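Local coordinates for protein 6-pyruvoyl tetrahydrobiopterin synthase (Plasmodium vivax, PDB 3LX3) that belongs to the 6-pyruvoyl tetrahydropterin synthase family of zinc-binding proteins and assembles as six copies of its chain, at residues A[51-65]-A[156-168]. Numbering follows the deposited sequence.
With XTN (2-amino-1,5-dihydropteridine-4,6-dione), chain C.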
ATOM      1  N   ASN A  51      10.705  -9.994   7.793  1.00 16.76           N
ATOM      2  CA  ASN A  51      11.166  -9.299   6.626  1.00 17.87           C
ATOM      3  C   ASN A  51      11.456  -7.881   7.063  1.00 16.93           C
ATOM      4  O   ASN A  51      10.575  -7.025   7.072  1.00 19.58           O
ATOM      5  CB  ASN A  51      10.077  -9.288   5.569  1.00 17.98           C
ATOM      6  CG  ASN A  51       9.614 -10.656   5.157  1.00 18.62           C
ATOM      7  OD1 ASN A  51      10.419 -11.573   4.999  1.00 20.74           O
ATOM      8  ND2 ASN A  51       8.289 -10.822   5.005  1.00 19.14           N
ATOM      9  N   TYR A  52      12.678  -7.610   7.497  1.00 16.68           N
ATOM     10  CA  TYR A  52      13.034  -6.260   7.879  1.00 16.83           C
ATOM     11  C   TYR A  52      13.106  -5.370   6.661  1.00 19.36           C
ATOM     12  O   TYR A  52      13.535  -5.795   5.586  1.00 20.21           O
ATOM     13  CB  TYR A  52      14.393  -6.231   8.552  1.00 16.42           C
ATOM     14  CG  TYR A  52      14.481  -6.802   9.967  1.00 16.95           C
ATOM     15  CD1 TYR A  52      14.273  -6.003  11.070  1.00 17.64           C
ATOM     16  CD2 TYR A  52      14.766  -8.140  10.195  1.00 17.88           C
ATOM     17  CE1 TYR A  52      14.408  -6.486  12.391  1.00 16.64           C
ATOM     18  CE2 TYR A  52      14.863  -8.633  11.484  1.00 15.95           C
ATOM     19  CZ  TYR A  52      14.670  -7.828  12.577  1.00 16.89           C
ATOM     20  OH  TYR A  52      14.782  -8.395  13.830  1.00 18.41           O
ATOM     21  N   ASN A  53      12.720  -4.111   6.814  1.00 17.79           N
ATOM     22  CA  ASN A  53      12.800  -3.145   5.732  1.00 19.81           C
ATOM     23  C   ASN A  53      13.519  -1.866   6.190  1.00 20.23           C
ATOM     24  O   ASN A  53      13.379  -1.464   7.336  1.00 21.75           O
ATOM     25  CB  ASN A  53      11.390  -2.777   5.315  0.60 18.96           C
ATOM     26  CG  ASN A  53      11.379  -1.945   4.093  0.60 19.50           C
ATOM     27  OD1 ASN A  53      11.224  -0.721   4.174  0.60 27.85           O
ATOM     28  ND2 ASN A  53      11.644  -2.563   2.973  0.60 21.92           N
ATOM     29  N   VAL A  54      14.298  -1.254   5.290  1.00 18.72           N
ATOM     30  CA  VAL A  54      15.116  -0.085   5.579  1.00 19.60           C
ATOM     31  C   VAL A  54      14.752   0.989   4.602  1.00 19.10           C
ATOM     32  O   VAL A  54      14.721   0.749   3.394  1.00 23.11           O
ATOM     33  CB  VAL A  54      16.637  -0.385   5.325  1.00 23.96           C
ATOM     34  CG1 VAL A  54      17.474   0.907   5.427  1.00 25.65           C
ATOM     35  CG2 VAL A  54      17.122  -1.400   6.268  1.00 29.79           C
ATOM     36  N   SER A  55      14.553   2.198   5.123  1.00 17.55           N
ATOM     37  CA  SER A  55      14.530   3.379   4.274  1.00 18.11           C
ATOM     38  C   SER A  55      15.602   4.358   4.692  1.00 20.27           C
ATOM     39  O   SER A  55      16.002   4.408   5.840  1.00 19.76           O
ATOM     40  CB  SER A  55      13.176   4.037   4.252  1.00 22.98           C
ATOM     41  OG  SER A  55      12.869   4.574   5.503  1.00 26.49           O
ATOM     42  N   LEU A  56      16.043   5.176   3.743  1.00 18.88           N
ATOM     43  CA  LEU A  56      17.061   6.200   3.994  1.00 17.45           C
ATOM     44  C   LEU A  56      16.531   7.555   3.565  1.00 18.06           C
ATOM     45  O   LEU A  56      16.004   7.694   2.457  1.00 20.62           O
ATOM     46  CB  LEU A  56      18.342   5.881   3.205  1.00 19.82           C
ATOM     47  CG  LEU A  56      19.424   6.951   3.140  1.00 21.14           C
ATOM     48  CD1 LEU A  56      20.071   7.154   4.509  1.00 22.52           C
ATOM     49  CD2 LEU A  56      20.475   6.535   2.090  1.00 25.46           C
ATOM     50  N   ARG A  57      16.693   8.525   4.472  1.00 18.54           N
ATOM     51  CA  ARG A  57      16.373   9.922   4.222  1.00 18.55           C
ATOM     52  C   ARG A  57      17.635  10.740   4.451  1.00 20.82           C
ATOM     53  O   ARG A  57      18.411  10.471   5.377  1.00 21.38           O
ATOM     54  CB  ARG A  57      15.272  10.360   5.170  1.00 21.85           C
ATOM     55  CG  ARG A  57      14.789  11.799   5.094  1.00 28.58           C
ATOM     56  CD  ARG A  57      13.530  11.941   6.000  1.00 35.36           C
ATOM     57  NE  ARG A  57      12.696  10.717   6.006  1.00 44.02           N
ATOM     58  CZ  ARG A  57      11.396  10.624   5.702  1.00 51.11           C
ATOM     59  NH1 ARG A  57      10.671  11.679   5.374  1.00 59.84           N
ATOM     60  NH2 ARG A  57      10.804   9.438   5.758  1.00 54.57           N
ATOM     61  N   LEU A  58      17.814  11.757   3.630  1.00 19.38           N
ATOM     62  CA  LEU A  58      18.950  12.653   3.824  1.00 19.59           C
ATOM     63  C   LEU A  58      18.580  14.052   3.384  1.00 21.34           C
ATOM     64  O   LEU A  58      17.569  14.245   2.698  1.00 20.49           O
ATOM     65  CB  LEU A  58      20.191  12.146   3.100  1.00 19.45           C
ATOM     66  CG  LEU A  58      20.174  11.907   1.573  1.00 19.72           C
ATOM     67  CD1 LEU A  58      20.231  13.216   0.795  1.00 21.55           C
ATOM     68  CD2 LEU A  58      21.360  11.031   1.186  1.00 21.84           C
ATOM     69  N   ARG A  59      19.379  15.043   3.786  1.00 19.22           N
ATOM     70  CA  ARG A  59      19.176  16.447   3.421  1.00 18.79           C
ATOM     71  C   ARG A  59      20.483  17.048   2.930  1.00 19.09           C
ATOM     72  O   ARG A  59      21.576  16.757   3.492  1.00 20.76           O
ATOM     73  CB  ARG A  59      18.681  17.269   4.611  1.00 20.64           C
ATOM     74  CG  ARG A  59      17.345  16.793   5.162  1.00 21.65           C
ATOM     75  CD  ARG A  59      17.009  17.411   6.464  1.00 27.37           C
ATOM     76  NE  ARG A  59      15.813  16.803   7.033  1.00 30.20           N
ATOM     77  CZ  ARG A  59      15.553  16.745   8.332  1.00 31.25           C
ATOM     78  NH1 ARG A  59      16.406  17.263   9.206  1.00 33.57           N
ATOM     79  NH2 ARG A  59      14.436  16.177   8.747  1.00 39.67           N
ATOM     80  N   GLY A  60      20.386  17.902   1.921  1.00 20.15           N
ATOM     81  CA  GLY A  60      21.540  18.684   1.455  1.00 20.13           C
ATOM     82  C   GLY A  60      21.024  19.750   0.527  1.00 23.10           C
ATOM     83  O   GLY A  60      19.812  19.895   0.345  1.00 23.92           O
ATOM     84  N   ASN A  61      21.922  20.509  -0.069  1.00 23.74           N
ATOM     85  CA  ASN A  61      21.549  21.479  -1.088  1.00 23.69           C
ATOM     86  C   ASN A  61      21.502  20.811  -2.458  1.00 23.17           C
ATOM     87  O   ASN A  61      22.312  19.914  -2.747  1.00 22.24           O
ATOM     88  CB  ASN A  61      22.562  22.629  -1.130  1.00 26.41           C
ATOM     89  CG  ASN A  61      22.643  23.387   0.166  1.00 28.77           C
ATOM     90  OD1 ASN A  61      21.656  23.575   0.850  1.00 30.19           O
ATOM     91  ND2 ASN A  61      23.841  23.851   0.496  1.00 35.84           N
ATOM     92  N   ILE A  62      20.591  21.271  -3.304  1.00 22.23           N
ATOM     93  CA  ILE A  62      20.550  20.812  -4.705  1.00 23.51           C
ATOM     94  C   ILE A  62      21.818  21.339  -5.378  1.00 21.18           C
ATOM     95  O   ILE A  62      22.125  22.566  -5.285  1.00 24.63           O
ATOM     96  CB  ILE A  62      19.303  21.328  -5.444  1.00 23.97           C
ATOM     97  CG1 ILE A  62      18.040  20.892  -4.716  1.00 23.09           C
ATOM     98  CG2 ILE A  62      19.264  20.836  -6.893  1.00 23.40           C
ATOM     99  CD1 ILE A  62      16.782  21.614  -5.171  1.00 27.83           C
ATOM    100  N   GLN A  63      22.598  20.448  -5.984  1.00 22.57           N
ATOM    101  CA  GLN A  63      23.861  20.798  -6.647  1.00 24.21           C
ATOM    102  C   GLN A  63      23.630  21.265  -8.086  1.00 25.28           C
ATOM    103  O   GLN A  63      22.500  21.226  -8.592  1.00 22.91           O
ATOM    104  CB  GLN A  63      24.793  19.597  -6.632  1.00 22.97           C
ATOM    105  CG  GLN A  63      25.101  19.121  -5.228  1.00 24.43           C
ATOM    106  CD  GLN A  63      25.803  20.196  -4.404  1.00 27.68           C
ATOM    107  OE1 GLN A  63      26.937  20.574  -4.696  1.00 29.06           O
ATOM    108  NE2 GLN A  63      25.095  20.757  -3.446  1.00 25.89           N
ATOM    109  N   GLY A  64      24.703  21.722  -8.723  1.00 26.22           N
ATOM    110  CA  GLY A  64      24.610  22.251 -10.080  1.00 24.90           C
ATOM    111  C   GLY A  64      24.124  21.245 -11.114  1.00 24.53           C
ATOM    112  O   GLY A  64      23.676  21.630 -12.203  1.00 25.79           O
ATOM    113  N   ASP A  65      24.270  19.951 -10.808  1.00 25.91           N
ATOM    114  CA  ASP A  65      23.812  18.905 -11.715  1.00 21.02           C
ATOM    115  C   ASP A  65      22.305  18.571 -11.584  1.00 21.41           C
ATOM    116  O   ASP A  65      21.760  17.804 -12.377  1.00 22.78           O
ATOM    117  CB  ASP A  65      24.659  17.620 -11.647  1.00 24.16           C
ATOM    118  CG  ASP A  65      24.693  16.969 -10.294  1.00 24.86           C
ATOM    119  OD1 ASP A  65      23.882  17.326  -9.424  1.00 22.84           O
ATOM    120  OD2 ASP A  65      25.556  16.062 -10.106  1.00 25.76           O
ATOM    121  N   THR A 156      31.045  16.248  -0.049  1.00 28.39           N
ATOM    122  CA  THR A 156      31.210  16.887  -1.369  1.00 27.42           C
ATOM    123  C   THR A 156      29.867  17.248  -2.000  1.00 28.85           C
ATOM    124  O   THR A 156      29.762  18.189  -2.796  1.00 28.51           O
ATOM    125  CB  THR A 156      32.045  16.034  -2.405  1.00 28.36           C
ATOM    126  OG1 THR A 156      31.311  14.886  -2.881  1.00 31.28           O
ATOM    127  CG2 THR A 156      33.392  15.639  -1.851  1.00 28.65           C
ATOM    128  N   ARG A 157      28.844  16.453  -1.691  1.00 26.23           N
ATOM    129  CA  ARG A 157      27.486  16.681  -2.222  1.00 24.34           C
ATOM    130  C   ARG A 157      26.630  17.636  -1.378  1.00 25.60           C
ATOM    131  O   ARG A 157      25.507  17.928  -1.716  1.00 26.66           O
ATOM    132  CB  ARG A 157      26.746  15.346  -2.368  1.00 24.06           C
ATOM    133  CG  ARG A 157      27.391  14.390  -3.385  1.00 25.27           C
ATOM    134  CD  ARG A 157      27.438  14.956  -4.813  1.00 24.93           C
ATOM    135  NE  ARG A 157      26.140  15.398  -5.288  1.00 23.82           N
ATOM    136  CZ  ARG A 157      25.883  15.733  -6.563  1.00 23.09           C
ATOM    137  NH1 ARG A 157      26.823  15.626  -7.512  1.00 27.52           N
ATOM    138  NH2 ARG A 157      24.693  16.144  -6.902  1.00 22.58           N
ATOM    139  N   SER A 158      27.208  18.116  -0.272  1.00 24.03           N
ATOM    140  CA  SER A 158      26.566  19.043   0.679  1.00 24.25           C
ATOM    141  C   SER A 158      25.616  18.378   1.670  1.00 23.87           C
ATOM    142  O   SER A 158      24.886  19.058   2.388  1.00 24.99           O
ATOM    143  CB  SER A 158      25.879  20.230   0.013  1.00 23.94           C
ATOM    144  OG  SER A 158      24.609  19.950  -0.466  1.00 26.49           O
ATOM    145  N   VAL A 159      25.607  17.049   1.715  1.00 22.01           N
ATOM    146  CA  VAL A 159      24.707  16.337   2.606  1.00 24.04           C
ATOM    147  C   VAL A 159      25.104  16.638   4.048  1.00 23.41           C
ATOM    148  O   VAL A 159      26.272  16.543   4.390  1.00 24.22           O
ATOM    149  CB  VAL A 159      24.724  14.827   2.336  1.00 22.71           C
ATOM    150  CG1 VAL A 159      23.860  14.062   3.375  1.00 21.51           C
ATOM    151  CG2 VAL A 159      24.165  14.561   0.938  1.00 22.80           C
ATOM    152  N   ASN A 160      24.131  17.050   4.861  1.00 22.24           N
ATOM    153  CA  ASN A 160      24.386  17.316   6.279  1.00 22.09           C
ATOM    154  C   ASN A 160      23.525  16.549   7.290  1.00 21.93           C
ATOM    155  O   ASN A 160      23.583  16.800   8.497  1.00 23.97           O
ATOM    156  CB  ASN A 160      24.366  18.799   6.593  1.00 26.73           C
ATOM    157  CG  ASN A 160      23.002  19.415   6.521  1.00 30.28           C
ATOM    158  OD1 ASN A 160      22.015  18.777   6.251  1.00 27.20           O
ATOM    159  ND2 ASN A 160      22.948  20.697   6.850  1.00 34.71           N
ATOM    160  N   TYR A 161      22.752  15.592   6.778  1.00 19.80           N
ATOM    161  CA  TYR A 161      21.835  14.834   7.618  1.00 20.61           C
ATOM    162  C   TYR A 161      21.542  13.504   6.964  1.00 19.44           C
ATOM    163  O   TYR A 161      21.228  13.450   5.769  1.00 20.27           O
ATOM    164  CB  TYR A 161      20.539  15.614   7.756  1.00 22.03           C
ATOM    165  CG  TYR A 161      19.476  14.976   8.615  1.00 20.69           C
ATOM    166  CD1 TYR A 161      19.483  15.141  10.002  1.00 26.71           C
ATOM    167  CD2 TYR A 161      18.456  14.251   8.049  1.00 20.94           C
ATOM    168  CE1 TYR A 161      18.469  14.551  10.791  1.00 25.04           C
ATOM    169  CE2 TYR A 161      17.447  13.660   8.833  1.00 23.04           C
ATOM    170  CZ  TYR A 161      17.466  13.841  10.189  1.00 24.25           C
ATOM    171  OH  TYR A 161      16.520  13.269  11.005  1.00 25.61           O
ATOM    172  N   MET A 162      21.672  12.423   7.757  1.00 19.54           N
ATOM    173  CA  MET A 162      21.421  11.055   7.303  1.00 19.14           C
ATOM    174  C   MET A 162      20.511  10.408   8.330  1.00 19.21           C
ATOM    175  O   MET A 162      20.711  10.583   9.530  1.00 19.73           O
ATOM    176  CB  MET A 162      22.737  10.262   7.225  1.00 21.12           C
ATOM    177  CG  MET A 162      23.660  10.769   6.112  1.00 21.79           C
ATOM    178  SD  MET A 162      23.136  10.191   4.521  1.00 23.82           S
ATOM    179  CE  MET A 162      23.622   8.486   4.657  1.00 21.40           C
ATOM    180  N   GLU A 163      19.496   9.705   7.834  1.00 19.21           N
ATOM    181  CA  GLU A 163      18.472   9.119   8.714  1.00 18.43           C
ATOM    182  C   GLU A 163      17.992   7.791   8.149  1.00 17.16           C
ATOM    183  O   GLU A 163      17.629   7.679   6.979  1.00 20.12           O
ATOM    184  CB  GLU A 163      17.300  10.090   8.837  1.00 20.14           C
ATOM    185  CG  GLU A 163      16.092   9.572   9.593  1.00 20.66           C
ATOM    186  CD  GLU A 163      14.860  10.436   9.344  1.00 21.08           C
ATOM    187  OE1 GLU A 163      14.840  11.574   9.849  1.00 27.91           O
ATOM    188  OE2 GLU A 163      13.923   9.931   8.718  1.00 23.64           O
ATOM    189  N   VAL A 164      18.019   6.764   8.988  1.00 16.60           N
ATOM    190  CA  VAL A 164      17.544   5.443   8.651  1.00 17.29           C
ATOM    191  C   VAL A 164      16.312   5.071   9.462  1.00 17.31           C
ATOM    192  O   VAL A 164      16.246   5.327  10.673  1.00 18.34           O
ATOM    193  CB  VAL A 164      18.675   4.394   8.916  1.00 20.37           C
ATOM    194  CG1 VAL A 164      18.182   2.996   9.101  1.00 25.49           C
ATOM    195  CG2 VAL A 164      19.750   4.493   7.793  1.00 21.79           C
ATOM    196  N   THR A 165      15.339   4.471   8.773  1.00 16.93           N
ATOM    197  CA  THR A 165      14.173   3.850   9.390  1.00 17.04           C
ATOM    198  C   THR A 165      14.270   2.363   9.119  1.00 17.94           C
ATOM    199  O   THR A 165      14.419   1.943   7.987  1.00 20.46           O
ATOM    200  CB  THR A 165      12.858   4.435   8.855  1.00 17.78           C
ATOM    201  OG1 THR A 165      12.842   5.849   9.139  1.00 19.79           O
ATOM    202  CG2 THR A 165      11.678   3.742   9.516  1.00 19.07           C
ATOM    203  N   VAL A 166      14.190   1.565  10.184  1.00 17.11           N
ATOM    204  CA  VAL A 166      14.119   0.092  10.080  1.00 17.46           C
ATOM    205  C   VAL A 166      12.786  -0.343  10.661  1.00 18.22           C
ATOM    206  O   VAL A 166      12.325   0.120  11.714  1.00 17.74           O
ATOM    207  CB  VAL A 166      15.269  -0.574  10.845  1.00 17.98           C
ATOM    208  CG1 VAL A 166      15.062  -2.127  10.855  1.00 23.51           C
ATOM    209  CG2 VAL A 166      16.618  -0.203  10.254  1.00 20.14           C
ATOM    210  N   SER A 167      12.134  -1.262   9.960  1.00 20.78           N
ATOM    211  CA  SER A 167      10.942  -1.915  10.518  1.00 25.21           C
ATOM    212  C   SER A 167      11.125  -3.412  10.630  1.00 22.94           C
ATOM    213  O   SER A 167      11.668  -4.015   9.706  1.00 20.79           O
ATOM    214  CB  SER A 167       9.757  -1.574   9.669  1.00 24.97           C
ATOM    215  OG  SER A 167       9.811  -2.073   8.376  1.00 29.73           O
ATOM    216  N   GLU A 168      10.714  -4.026  11.753  1.00 23.42           N
ATOM    217  CA  GLU A 168      10.604  -5.459  11.872  1.00 22.12           C
ATOM    218  C   GLU A 168       9.401  -5.889  11.044  1.00 21.78           C
ATOM    219  O   GLU A 168       9.437  -6.913  10.432  1.00 23.17           O
ATOM    220  CB  GLU A 168      10.259  -5.931  13.306  1.00 29.17           C
ATOM    221  CG  GLU A 168      11.357  -6.263  14.278  1.00 31.47           C
ATOM    222  CD  GLU A 168      10.752  -6.749  15.617  1.00 37.33           C
ATOM    223  OE1 GLU A 168       9.512  -6.638  15.769  1.00 38.31           O
ATOM    224  OE2 GLU A 168      11.479  -7.284  16.481  1.00 30.03           O
TER
HETATM  225  N1  XTN C 211       9.829  -2.723  21.125  1.00 18.61           N
HETATM  226  C2  XTN C 211      10.774  -1.906  20.619  1.00 16.14           C
HETATM  227  N2  XTN C 211      10.863  -0.625  21.021  1.00 17.81           N
HETATM  228  N3  XTN C 211      11.733  -2.400  19.698  1.00 17.50           N
HETATM  229  C4  XTN C 211      11.689  -3.660  19.237  1.00 19.02           C
HETATM  230  O4  XTN C 211      12.541  -4.025  18.391  1.00 19.89           O
HETATM  231  N5  XTN C 211      10.554  -5.772  19.348  1.00 20.14           N
HETATM  232  C6  XTN C 211       9.579  -6.567  19.882  1.00 22.62           C
HETATM  233  O6  XTN C 211       9.488  -7.742  19.519  1.00 25.61           O
HETATM  234  C7  XTN C 211       8.689  -6.039  20.866  1.00 25.28           C
HETATM  235  N8  XTN C 211       8.826  -4.762  21.229  1.00 21.39           N
HETATM  236  C4A XTN C 211      10.673  -4.472  19.746  1.00 18.60           C
HETATM  237  C8A XTN C 211       9.768  -3.984  20.689  1.00 20.60           C
HETATM  238  O   HOH W   1       9.089  -4.742   7.791  1.00 23.81           O
HETATM  239  O   HOH W   2      14.234  -6.523  15.714  1.00 19.48           O
HETATM  240  O   HOH W   3      28.514  18.362  -5.775  1.00 44.89           O
HETATM  241  O   HOH W   4      28.732  21.363  -2.789  1.00 52.47           O
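Antiparallel pairing runs from Asn-53/Ser-167 through Ser-55/Thr-165 to Arg-57/Glu-163, each a hydrogen-bonded pair, the segment axes approaching to 4.7 Å with N-to-C directions 163° apart. On the face bearing Arg-57 and Glu-163, these two side chains lie alongside each other, and NE of Arg-57 reaches OE2 of Glu-163 at 3.1 Å in a salt bridge. The other carboxylate oxygen, OE1, accepts from Tyr-161 OH on its anti lone pair, at the edge of the phenol ring, which helps fix that ring. Over one face of Tyr-161 lies the guanidinium of Arg-59, its CZ 3.9 Å from the ring centroid and the planes only 6° apart, a parallel cation-pi stack; Arg-59 NE also salt-bridges Glu-22 of adjacent strand 20-40. The opposite face carries Val-54, Leu-56, Leu-58, Met-162, Val-164 and Val-166. There Met-162, bent at chi2 and chi3, sets SD 3.8 Å from Leu-58 CB and lays CE against Leu-56 CD1. Helices 71-85 and 134-149 cover this apolar side, giving the helix-backed antiparallel sheet of the tunnelling fold (T-fold). Beyond the strands, Ser-158 closes a Schellman motif, and its OG receives Asn-61 N at 2.8 Å. Arg-157 then grips Asp-65 end-on, NH2 to OD1 and NH1 to OD2, both 2.9 Å, with Gln-63 CG over the guanidinium face. At the far end Glu-168, part of the zinc site with His-36, His-48 and His-50, sets CG 3.6 Å from Tyr-52 CE1, while a water joins its OE2 to Tyr-52 OH; OE2 also accepts a weak hydrogen bond from N5 of 2-amino-1,5-dihydropteridine-4,6-dione.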